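Local structure of deoxyribodipyrimidine photo-lyase (Oryza sativa Japonica Group, 3UMV) at residues Phe74-Arg79 / Gly91-Gly96; Phe111-Gly116 / Glu218-Asp223; Met44-Arg49 / Phe137-Pro142. The protein uses light to split cyclobutane pyrimidine dimers in ultraviolet-damaged DNA back into separate pyrimidines, with one bound FAD per subunit, and so supports plant survival under UV-B. All coordinates share one frame; numbering follows the deposited sequence.

Contact 1 of 3, residues Phe74-Arg79 / Gly91-Gly96; sequences FALFPR and GFLLRG. With URE (urea), chain M; EDO (1,2-ethanediol), chain H.
Leu93 reaches across from its helix with a forked end, and the two branches do different jobs. CD2 lies obliquely against the far tip of the Phe74 ring, 4.2 Å from CZ, and beside it meets Leu76, with 4.3 Å between Leu93 CD2 and Leu76 CD1. The contact is thus two apolar side chains, Phe74 and Leu76, meeting one methyl of Leu93, at the loose end of van der Waals range. Phe74 and Leu76 can both take part because Leu76, just past the strand's end, keeps the alternation of Phe74, with Ala75 between them turned the other way; each sets its CG anti to the backbone N (chi1 -176° for Phe74, -173° for Leu76). Strand 70-75 and helix 87-106 open a beta-alpha-beta unit of the photolyase alpha/beta domain, which strand 111-114 completes, and the contact is the buried seam between its first strand and its helix. Leu94, at the margin of that seam, also packs on Ile226 and Val229 of helix 222-231. The other branch of Leu93 belongs to a small pocket occupied by urea, where CD1 stands 3.5 Å from urea N2. Leu76 CD1 borders the same molecule, 3.3 Å from urea N1, and Phe74 CZ lies 3.7 Å from urea O, approached obliquely to the ring. Phe77 adds an edge, near its ring plane, with CD2 3.3 Å from urea N1.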
loop_
_atom_site.group_PDB
_atom_site.type_symbol
_atom_site.label_atom_id
_atom_site.label_comp_id
_atom_site.label_asym_id
_atom_site.label_seq_id
_atom_site.Cartn_x
_atom_site.Cartn_y
_atom_site.Cartn_z
ATOM N N PHE A 74 17.549 -3.498 -3.634
ATOM C CA PHE A 74 16.556 -2.916 -2.736
ATOM C C PHE A 74 17.237 -1.962 -1.771
ATOM O O PHE A 74 18.224 -2.328 -1.122
ATOM C CB PHE A 74 15.832 -3.997 -1.935
ATOM C CG PHE A 74 14.730 -3.460 -1.076
ATOM C CD1 PHE A 74 13.428 -3.406 -1.560
ATOM C CD2 PHE A 74 14.988 -2.971 0.197
ATOM C CE1 PHE A 74 12.411 -2.892 -0.779
ATOM C CE2 PHE A 74 13.972 -2.457 0.984
ATOM C CZ PHE A 74 12.681 -2.416 0.502
ATOM N N ALA A 75 16.732 -0.739 -1.669
ATOM C CA ALA A 75 17.273 0.210 -0.685
ATOM C C ALA A 75 16.308 0.415 0.472
ATOM O O ALA A 75 15.176 0.861 0.273
ATOM C CB ALA A 75 17.592 1.552 -1.343
ATOM N N LEU A 76 16.748 0.076 1.681
ATOM C CA LEU A 76 15.983 0.392 2.883
ATOM C C LEU A 76 16.274 1.836 3.304
ATOM O O LEU A 76 17.432 2.197 3.490
ATOM C CB LEU A 76 16.371 -0.555 4.019
ATOM C CG LEU A 76 15.511 -0.412 5.282
ATOM C CD1 LEU A 76 14.073 -0.902 5.009
ATOM C CD2 LEU A 76 16.123 -1.155 6.463
ATOM N N PHE A 77 15.247 2.670 3.443
ATOM C CA PHE A 77 15.483 4.011 3.980
ATOM C C PHE A 77 15.937 3.860 5.429
ATOM O O PHE A 77 15.323 3.140 6.209
ATOM C CB PHE A 77 14.228 4.876 3.913
ATOM C CG PHE A 77 13.819 5.259 2.514
ATOM C CD1 PHE A 77 13.807 6.587 2.120
ATOM C CD2 PHE A 77 13.445 4.296 1.600
ATOM C CE1 PHE A 77 13.429 6.943 0.831
ATOM C CE2 PHE A 77 13.075 4.646 0.309
ATOM C CZ PHE A 77 13.066 5.972 -0.071
ATOM N N PRO A 78 17.025 4.538 5.801
ATOM C CA PRO A 78 17.525 4.404 7.173
ATOM C C PRO A 78 16.669 5.179 8.192
ATOM O O PRO A 78 15.826 5.986 7.800
ATOM C CB PRO A 78 18.929 5.022 7.083
ATOM C CG PRO A 78 18.796 6.047 6.004
ATOM C CD PRO A 78 17.880 5.401 4.975
ATOM N N ARG A 79 16.891 4.919 9.477
ATOM C CA ARG A 79 16.215 5.633 10.560
ATOM C C ARG A 79 16.138 7.126 10.227
ATOM O O ARG A 79 17.135 7.724 9.827
ATOM C CB ARG A 79 16.983 5.400 11.864
ATOM C CG ARG A 79 16.394 6.066 13.095
ATOM C CD ARG A 79 17.355 5.932 14.270
ATOM N NE ARG A 79 18.655 6.516 13.941
ATOM C CZ ARG A 79 19.805 6.174 14.517
ATOM N NH1 ARG A 79 20.934 6.765 14.141
ATOM N NH2 ARG A 79 19.829 5.239 15.462
ATOM N N GLY A 91 9.547 -5.120 10.611
ATOM C CA GLY A 91 9.753 -6.541 10.796
ATOM C C GLY A 91 9.105 -7.320 9.667
ATOM O O GLY A 91 9.689 -8.260 9.131
ATOM N N PHE A 92 7.896 -6.916 9.305
ATOM C CA PHE A 92 7.149 -7.553 8.217
ATOM C C PHE A 92 7.881 -7.395 6.876
ATOM O O PHE A 92 8.003 -8.350 6.101
ATOM C CB PHE A 92 5.742 -6.953 8.126
ATOM C CG PHE A 92 4.734 -7.835 7.419
ATOM C CD1 PHE A 92 4.044 -8.816 8.115
ATOM C CD2 PHE A 92 4.462 -7.664 6.058
ATOM C CE1 PHE A 92 3.119 -9.628 7.476
ATOM C CE2 PHE A 92 3.537 -8.452 5.416
ATOM C CZ PHE A 92 2.853 -9.442 6.120
ATOM N N LEU A 93 8.352 -6.184 6.591
ATOM C CA LEU A 93 9.045 -5.930 5.336
ATOM C C LEU A 93 10.310 -6.779 5.277
ATOM O O LEU A 93 10.557 -7.465 4.288
ATOM C CB LEU A 93 9.402 -4.442 5.202
ATOM C CG LEU A 93 10.171 -4.020 3.942
ATOM C CD1 LEU A 93 9.954 -2.548 3.704
ATOM C CD2 LEU A 93 11.657 -4.334 4.058
ATOM N N LEU A 94 11.110 -6.733 6.333
ATOM C CA LEU A 94 12.403 -7.417 6.291
ATOM C C LEU A 94 12.286 -8.937 6.279
ATOM O O LEU A 94 13.061 -9.614 5.597
ATOM C CB LEU A 94 13.327 -6.952 7.422
ATOM C CG LEU A 94 13.884 -5.538 7.246
ATOM C CD1 LEU A 94 14.488 -5.072 8.562
ATOM C CD2 LEU A 94 14.918 -5.480 6.116
ATOM N N ARG A 95 11.354 -9.488 7.053
ATOM C CA ARG A 95 11.164 -10.933 7.017
ATOM C C ARG A 95 10.657 -11.362 5.637
ATOM O O ARG A 95 11.014 -12.428 5.151
ATOM C CB ARG A 95 10.222 -11.396 8.137
ATOM C CG ARG A 95 10.721 -11.010 9.519
ATOM C CD ARG A 95 9.961 -11.715 10.636
ATOM N NE ARG A 95 10.312 -11.148 11.935
ATOM C CZ ARG A 95 11.398 -11.475 12.635
ATOM N NH1 ARG A 95 12.252 -12.384 12.179
ATOM N NH2 ARG A 95 11.630 -10.887 13.801
ATOM N N GLY A 96 9.845 -10.515 5.005
ATOM C CA GLY A 96 9.430 -10.756 3.625
ATOM C C GLY A 96 10.586 -10.727 2.634
ATOM O O GLY A 96 10.667 -11.563 1.721
HETATM C C URE M . 11.873 1.140 2.457
HETATM O O URE M . 12.148 1.134 1.254
HETATM N N1 URE M . 12.759 1.553 3.325
HETATM N N2 URE M . 10.689 0.770 2.885
HETATM C C1 EDO H . 20.672 5.288 10.568
HETATM O O1 EDO H . 21.273 4.121 10.150
HETATM C C2 EDO H . 20.765 6.429 9.818
HETATM O O2 EDO H . 19.918 7.490 10.057
#

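Contact 2 of 3, residues Phe111-Gly116 / Glu218-Asp223; sequences FFLFTG and EGVDWD. With URE (urea), chain N; URE (urea), chain L.
Strand 111-114 is the outermost strand at its end of the parallel part of the alpha/beta-domain sheet, and the chain running into helix 222-231 packs along it. Leu113 is the hub. Its CG is anti to the backbone N (chi1 -178°), and chi2 near 61° turns CD2 to Trp222, coming from the opposite direction: Leu113 CD2 sits obliquely to the indole, 3.6 Å from Trp222 CH2. The same methyl touches Val220 CG2 at 3.9 Å. Val220 divides its branches, for CG1 lies over one face of the Trp222 ring near the rim while CG2 goes to the leucine. Phe111 meets the indole at its edge, CE2 to Trp222 CH2 being 4.3 Å.

No strand flanks Leu113 on the outer side within this chain, and small molecules use its backbone instead. A water accepts from Leu113 N at 3.0 Å and lies within bonding distance of Glu218 O and of a urea oxygen, tying the two segments together. That urea gives N1 to Leu113 O and takes a bond from Glu218 N to its O at 2.9 Å, so it spans the gap. Asp221 is the N-cap of helix 222-231, its OD2 accepting from Ala224 N. A second urea sits at its backbone: Asp221 N donates to that urea's O at 2.9 Å, nearly straight at 168°, and the urea's N2 returns a weak bond to Asp221 O.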
loop_
_atom_site.group_PDB
_atom_site.type_symbol
_atom_site.label_atom_id
_atom_site.label_comp_id
_atom_site.label_asym_id
_atom_site.label_seq_id
_atom_site.Cartn_x
_atom_site.Cartn_y
_atom_site.Cartn_z
ATOM N N PHE A 111 20.645 -10.379 -5.665
ATOM C CA PHE A 111 19.821 -9.429 -4.921
ATOM C C PHE A 111 20.733 -8.566 -4.059
ATOM O O PHE A 111 21.332 -9.057 -3.106
ATOM C CB PHE A 111 18.799 -10.175 -4.051
ATOM C CG PHE A 111 17.903 -9.277 -3.224
ATOM C CD1 PHE A 111 16.838 -8.599 -3.802
ATOM C CD2 PHE A 111 18.116 -9.138 -1.862
ATOM C CE1 PHE A 111 16.000 -7.780 -3.024
ATOM C CE2 PHE A 111 17.293 -8.324 -1.089
ATOM C CZ PHE A 111 16.231 -7.646 -1.678
ATOM N N PHE A 112 20.834 -7.281 -4.397
ATOM C CA PHE A 112 21.619 -6.332 -3.612
ATOM C C PHE A 112 20.751 -5.644 -2.558
ATOM O O PHE A 112 19.762 -4.993 -2.891
ATOM C CB PHE A 112 22.224 -5.258 -4.517
ATOM C CG PHE A 112 23.283 -5.774 -5.453
ATOM C CD1 PHE A 112 24.621 -5.710 -5.111
ATOM C CD2 PHE A 112 22.935 -6.320 -6.676
ATOM C CE1 PHE A 112 25.602 -6.184 -5.974
ATOM C CE2 PHE A 112 23.914 -6.801 -7.551
ATOM C CZ PHE A 112 25.247 -6.731 -7.198
ATOM N N LEU A 113 21.126 -5.792 -1.291
ATOM C CA LEU A 113 20.436 -5.117 -0.200
ATOM C C LEU A 113 21.264 -3.957 0.334
ATOM O O LEU A 113 22.397 -4.148 0.776
ATOM C CB LEU A 113 20.139 -6.092 0.937
ATOM C CG LEU A 113 19.369 -5.426 2.079
ATOM C CD1 LEU A 113 18.041 -4.904 1.580
ATOM C CD2 LEU A 113 19.165 -6.394 3.241
ATOM N N PHE A 114 20.688 -2.757 0.299
ATOM C CA PHE A 114 21.373 -1.553 0.770
ATOM C C PHE A 114 20.629 -0.942 1.958
ATOM O O PHE A 114 19.456 -0.575 1.843
ATOM C CB PHE A 114 21.474 -0.528 -0.363
ATOM C CG PHE A 114 22.337 -0.976 -1.518
ATOM C CD1 PHE A 114 21.801 -1.135 -2.787
ATOM C CD2 PHE A 114 23.681 -1.240 -1.332
ATOM C CE1 PHE A 114 22.598 -1.535 -3.853
ATOM C CE2 PHE A 114 24.484 -1.649 -2.390
ATOM C CZ PHE A 114 23.944 -1.802 -3.651
ATOM N N THR A 115 21.290 -0.840 3.107
ATOM C CA THR A 115 20.620 -0.290 4.281
ATOM C C THR A 115 20.989 1.169 4.590
ATOM O O THR A 115 20.531 1.741 5.581
ATOM C CB THR A 115 20.809 -1.192 5.519
ATOM O OG1 THR A 115 22.198 -1.485 5.703
ATOM C CG2 THR A 115 20.054 -2.496 5.319
ATOM N N GLY A 116 21.791 1.772 3.720
ATOM C CA GLY A 116 22.214 3.150 3.903
ATOM C C GLY A 116 21.282 4.167 3.269
ATOM O O GLY A 116 21.288 5.336 3.646
ATOM N N GLU A 218 26.908 -8.304 -1.372
ATOM C CA GLU A 218 27.468 -8.637 -0.072
ATOM C C GLU A 218 26.475 -9.505 0.694
ATOM O O GLU A 218 25.268 -9.312 0.586
ATOM C CB GLU A 218 27.767 -7.356 0.705
ATOM C CG GLU A 218 28.633 -6.382 -0.080
ATOM C CD GLU A 218 29.417 -5.436 0.809
ATOM O OE1 GLU A 218 30.623 -5.239 0.543
ATOM O OE2 GLU A 218 28.827 -4.886 1.765
ATOM N N GLY A 219 26.980 -10.459 1.468
ATOM C CA GLY A 219 26.107 -11.340 2.223
ATOM C C GLY A 219 25.467 -10.637 3.403
ATOM O O GLY A 219 26.109 -9.834 4.078
ATOM N N VAL A 220 24.202 -10.941 3.657
ATOM C CA VAL A 220 23.482 -10.337 4.764
ATOM C C VAL A 220 23.273 -11.336 5.897
ATOM O O VAL A 220 22.888 -12.482 5.658
ATOM C CB VAL A 220 22.101 -9.849 4.307
ATOM C CG1 VAL A 220 21.340 -9.225 5.467
ATOM C CG2 VAL A 220 22.243 -8.862 3.159
ATOM N N ASP A 221 23.523 -10.899 7.127
ATOM C CA ASP A 221 23.054 -11.638 8.296
ATOM C C ASP A 221 21.689 -11.080 8.667
ATOM O O ASP A 221 21.592 -10.067 9.346
ATOM C CB ASP A 221 24.033 -11.503 9.465
ATOM C CG ASP A 221 23.667 -12.405 10.654
ATOM O OD1 ASP A 221 24.574 -13.066 11.188
ATOM O OD2 ASP A 221 22.483 -12.455 11.054
ATOM N N TRP A 222 20.636 -11.743 8.200
ATOM C CA TRP A 222 19.281 -11.228 8.354
ATOM C C TRP A 222 18.825 -11.143 9.814
ATOM O O TRP A 222 18.170 -10.182 10.204
ATOM C CB TRP A 222 18.297 -12.060 7.531
ATOM C CG TRP A 222 18.471 -11.887 6.057
ATOM C CD1 TRP A 222 19.240 -12.651 5.221
ATOM C CD2 TRP A 222 17.855 -10.889 5.231
ATOM N NE1 TRP A 222 19.143 -12.187 3.932
ATOM C CE2 TRP A 222 18.294 -11.109 3.910
ATOM C CE3 TRP A 222 16.974 -9.836 5.480
ATOM C CZ2 TRP A 222 17.891 -10.304 2.844
ATOM C CZ3 TRP A 222 16.566 -9.044 4.419
ATOM C CH2 TRP A 222 17.026 -9.282 3.115
ATOM N N ASP A 223 19.169 -12.143 10.619
ATOM C CA ASP A 223 18.853 -12.073 12.043
ATOM C C ASP A 223 19.462 -10.823 12.714
ATOM O O ASP A 223 18.777 -10.126 13.470
ATOM C CB ASP A 223 19.252 -13.367 12.761
ATOM C CG ASP A 223 18.346 -14.543 12.391
ATOM O OD1 ASP A 223 17.132 -14.328 12.181
ATOM O OD2 ASP A 223 18.839 -15.684 12.304
HETATM C C URE N . 25.887 -4.740 -1.382
HETATM O O URE N . 25.422 -5.843 -1.617
HETATM N N1 URE N . 25.337 -3.986 -0.466
HETATM N N2 URE N . 26.927 -4.310 -2.052
HETATM C C URE L . 24.853 -7.626 8.818
HETATM O O URE L . 24.930 -8.436 7.901
HETATM N N1 URE L . 25.872 -6.854 9.102
HETATM N N2 URE L . 23.746 -7.529 9.511
HETATM O O HOH W 1 23.523 -7.215 -0.303
#

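Contact 3 of 3, residues Met44-Arg49 / Phe137-Pro142; sequences MLRDQR and FSPLRP
Arg46 and Ser138 bring their backbones to 6.6 Å, CA to CA, where two loops leave the ends of neighbouring parallel strands, 40-44 and 132-135, of the photolyase alpha/beta domain. The first loop kinks through an inverse gamma turn centred on Gln48, whose NE2 donates back to Leu45 O at 2.9 Å, almost straight on to the carbonyl. The second runs on into helix 141-157, with Leu140 at its N-cap.

Between them Arg46 does the bridging. Its chain is extended from CG to NE, and NH1 donates to Phe137 O at 3.1 Å with a straight 170° bond; the oxygen lies in the guanidinium plane, though the donor is tilted from the carbonyl plane. The same NH1 makes a salt bridge with Asp328 of helix 310-333, so two acceptors help fix the group's rotation. Pro139 crosses the arginine at about a right angle, its CD 3.6 Å from NH1. A water adds a second link, donating to Asp47 OD1 at 2.6 Å and accepting from Phe137 N. The other carboxylate oxygen, Asp47 OD2, is hydrogen-bonded with His169 ND1 and, through its anti lone pair, forms a salt bridge with Arg49 NH1 at 3.0 Å.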
loop_
_atom_site.group_PDB
_atom_site.type_symbol
_atom_site.label_atom_id
_atom_site.label_comp_id
_atom_site.label_asym_id
_atom_site.label_seq_id
_atom_site.Cartn_x
_atom_site.Cartn_y
_atom_site.Cartn_z
ATOM N N MET A 44 14.036 -2.350 -6.850
ATOM C CA MET A 44 12.787 -2.769 -6.233
ATOM C C MET A 44 12.474 -1.876 -5.042
ATOM O O MET A 44 13.322 -1.689 -4.175
ATOM C CB MET A 44 12.950 -4.207 -5.747
ATOM C CG MET A 44 11.716 -4.792 -5.063
ATOM S SD MET A 44 12.087 -6.442 -4.436
ATOM C CE MET A 44 11.905 -7.453 -5.905
ATOM N N LEU A 45 11.261 -1.340 -4.986
ATOM C CA LEU A 45 10.836 -0.579 -3.823
ATOM C C LEU A 45 9.423 -0.927 -3.404
ATOM O O LEU A 45 9.222 -1.487 -2.330
ATOM C CB LEU A 45 10.999 0.928 -4.046
ATOM C CG LEU A 45 10.882 1.780 -2.781
ATOM C CD1 LEU A 45 11.696 3.055 -2.979
ATOM C CD2 LEU A 45 9.416 2.095 -2.446
ATOM N N ARG A 46 8.445 -0.610 -4.248
ATOM C CA ARG A 46 7.054 -0.887 -3.882
ATOM C C ARG A 46 6.653 -2.341 -4.063
ATOM O O ARG A 46 5.805 -2.850 -3.323
ATOM C CB ARG A 46 6.087 0.012 -4.645
ATOM C CG ARG A 46 4.690 0.051 -4.023
ATOM C CD ARG A 46 3.779 0.905 -4.858
ATOM N NE ARG A 46 2.494 1.147 -4.220
ATOM C CZ ARG A 46 1.549 1.894 -4.784
ATOM N NH1 ARG A 46 1.781 2.454 -5.969
ATOM N NH2 ARG A 46 0.394 2.096 -4.169
ATOM N N ASP A 47 7.252 -3.022 -5.032
ATOM C CA ASP A 47 6.739 -4.342 -5.381
ATOM C C ASP A 47 7.716 -5.450 -5.009
ATOM O O ASP A 47 8.505 -5.921 -5.830
ATOM C CB ASP A 47 6.333 -4.357 -6.860
ATOM C CG ASP A 47 5.204 -3.368 -7.149
ATOM O OD1 ASP A 47 5.501 -2.270 -7.651
ATOM O OD2 ASP A 47 4.026 -3.663 -6.815
ATOM N N GLN A 48 7.640 -5.848 -3.739
ATOM C CA GLN A 48 8.595 -6.751 -3.124
ATOM C C GLN A 48 8.243 -8.215 -3.369
ATOM O O GLN A 48 7.863 -8.955 -2.443
ATOM C CB GLN A 48 8.714 -6.422 -1.640
ATOM C CG GLN A 48 9.205 -4.995 -1.426
ATOM C CD GLN A 48 8.813 -4.419 -0.083
ATOM O OE1 GLN A 48 8.703 -5.139 0.913
ATOM N NE2 GLN A 48 8.611 -3.108 -0.046
ATOM N N ARG A 49 8.378 -8.604 -4.633
ATOM C CA ARG A 49 8.052 -9.940 -5.125
ATOM C C ARG A 49 8.756 -10.174 -6.457
ATOM O O ARG A 49 9.049 -9.232 -7.196
ATOM C CB ARG A 49 6.537 -10.103 -5.306
ATOM C CG ARG A 49 5.971 -9.337 -6.501
ATOM C CD ARG A 49 4.426 -9.383 -6.559
ATOM N NE ARG A 49 3.976 -8.539 -7.665
ATOM C CZ ARG A 49 3.740 -7.234 -7.574
ATOM N NH1 ARG A 49 3.832 -6.600 -6.399
ATOM N NH2 ARG A 49 3.387 -6.563 -8.661
ATOM N N PHE A 137 6.817 1.934 -9.288
ATOM C CA PHE A 137 6.074 3.178 -9.097
ATOM C C PHE A 137 5.305 3.288 -7.797
ATOM O O PHE A 137 4.576 2.372 -7.411
ATOM C CB PHE A 137 5.062 3.411 -10.232
ATOM C CG PHE A 137 4.083 4.509 -9.922
ATOM C CD1 PHE A 137 2.826 4.209 -9.420
ATOM C CD2 PHE A 137 4.446 5.841 -10.068
ATOM C CE1 PHE A 137 1.920 5.233 -9.103
ATOM C CE2 PHE A 137 3.560 6.869 -9.747
ATOM C CZ PHE A 137 2.289 6.555 -9.255
ATOM N N SER A 138 5.462 4.435 -7.143
ATOM C CA SER A 138 4.615 4.825 -6.013
ATOM C C SER A 138 4.375 6.320 -6.088
ATOM O O SER A 138 5.278 7.070 -6.441
ATOM C CB SER A 138 5.300 4.511 -4.681
ATOM O OG SER A 138 4.619 5.184 -3.628
ATOM N N PRO A 139 3.156 6.771 -5.747
ATOM C CA PRO A 139 2.882 8.209 -5.785
ATOM C C PRO A 139 3.270 8.926 -4.491
ATOM O O PRO A 139 3.126 10.150 -4.395
ATOM C CB PRO A 139 1.353 8.260 -5.957
ATOM C CG PRO A 139 0.861 7.021 -5.262
ATOM C CD PRO A 139 1.935 5.973 -5.508
ATOM N N LEU A 140 3.728 8.191 -3.487
ATOM C CA LEU A 140 4.002 8.834 -2.200
ATOM C C LEU A 140 5.206 9.773 -2.330
ATOM O O LEU A 140 6.210 9.427 -2.963
ATOM C CB LEU A 140 4.266 7.793 -1.124
ATOM C CG LEU A 140 3.047 6.908 -0.823
ATOM C CD1 LEU A 140 3.345 6.089 0.415
ATOM C CD2 LEU A 140 1.759 7.754 -0.635
ATOM N N ARG A 141 5.129 10.949 -1.718
ATOM C CA ARG A 141 6.160 11.942 -1.953
ATOM C C ARG A 141 7.589 11.518 -1.565
ATOM O O ARG A 141 8.523 11.845 -2.291
ATOM C CB ARG A 141 5.781 13.338 -1.414
ATOM C CG ARG A 141 6.033 13.584 0.066
ATOM C CD ARG A 141 5.592 15.001 0.462
ATOM N NE ARG A 141 4.197 15.271 0.109
ATOM C CZ ARG A 141 3.166 15.125 0.945
ATOM N NH1 ARG A 141 3.362 14.723 2.201
ATOM N NH2 ARG A 141 1.932 15.395 0.530
ATOM N N PRO A 142 7.780 10.786 -0.443
ATOM C CA PRO A 142 9.197 10.476 -0.183
ATOM C C PRO A 142 9.814 9.527 -1.207
ATOM O O PRO A 142 11.037 9.567 -1.432
ATOM C CB PRO A 142 9.194 9.850 1.221
ATOM C CG PRO A 142 7.774 9.606 1.565
ATOM C CD PRO A 142 6.898 10.442 0.690
HETATM O O HOH W 2 4.814 -0.146 -8.968
#

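How the contacts relate
Contacts 1 and 2, with centres 10 Å apart, share the sheet: strands 70-75 and 111-114 run side by side, with probable backbone hydrogen bonds Phe74 N to Phe112 O and Leu76 N to Phe114 O, both 2.8 Å. The Phe74 ring joins contact 1 to contact 3, its CD1 3.1 Å from Met44 O, while Leu93 CG packs on Gln48 OE1 at 3.5 Å; these centres are 12 Å apart. Contacts 2 and 3 do not touch. Contacts 2, 1 and 3 have centres about 23, 14 and 9 Å from the chain's centre. Contact 2 holds two ureas but lies away from the FAD-binding residues; the Arg46 side chain in contact 3 is about 8 Å from FAD.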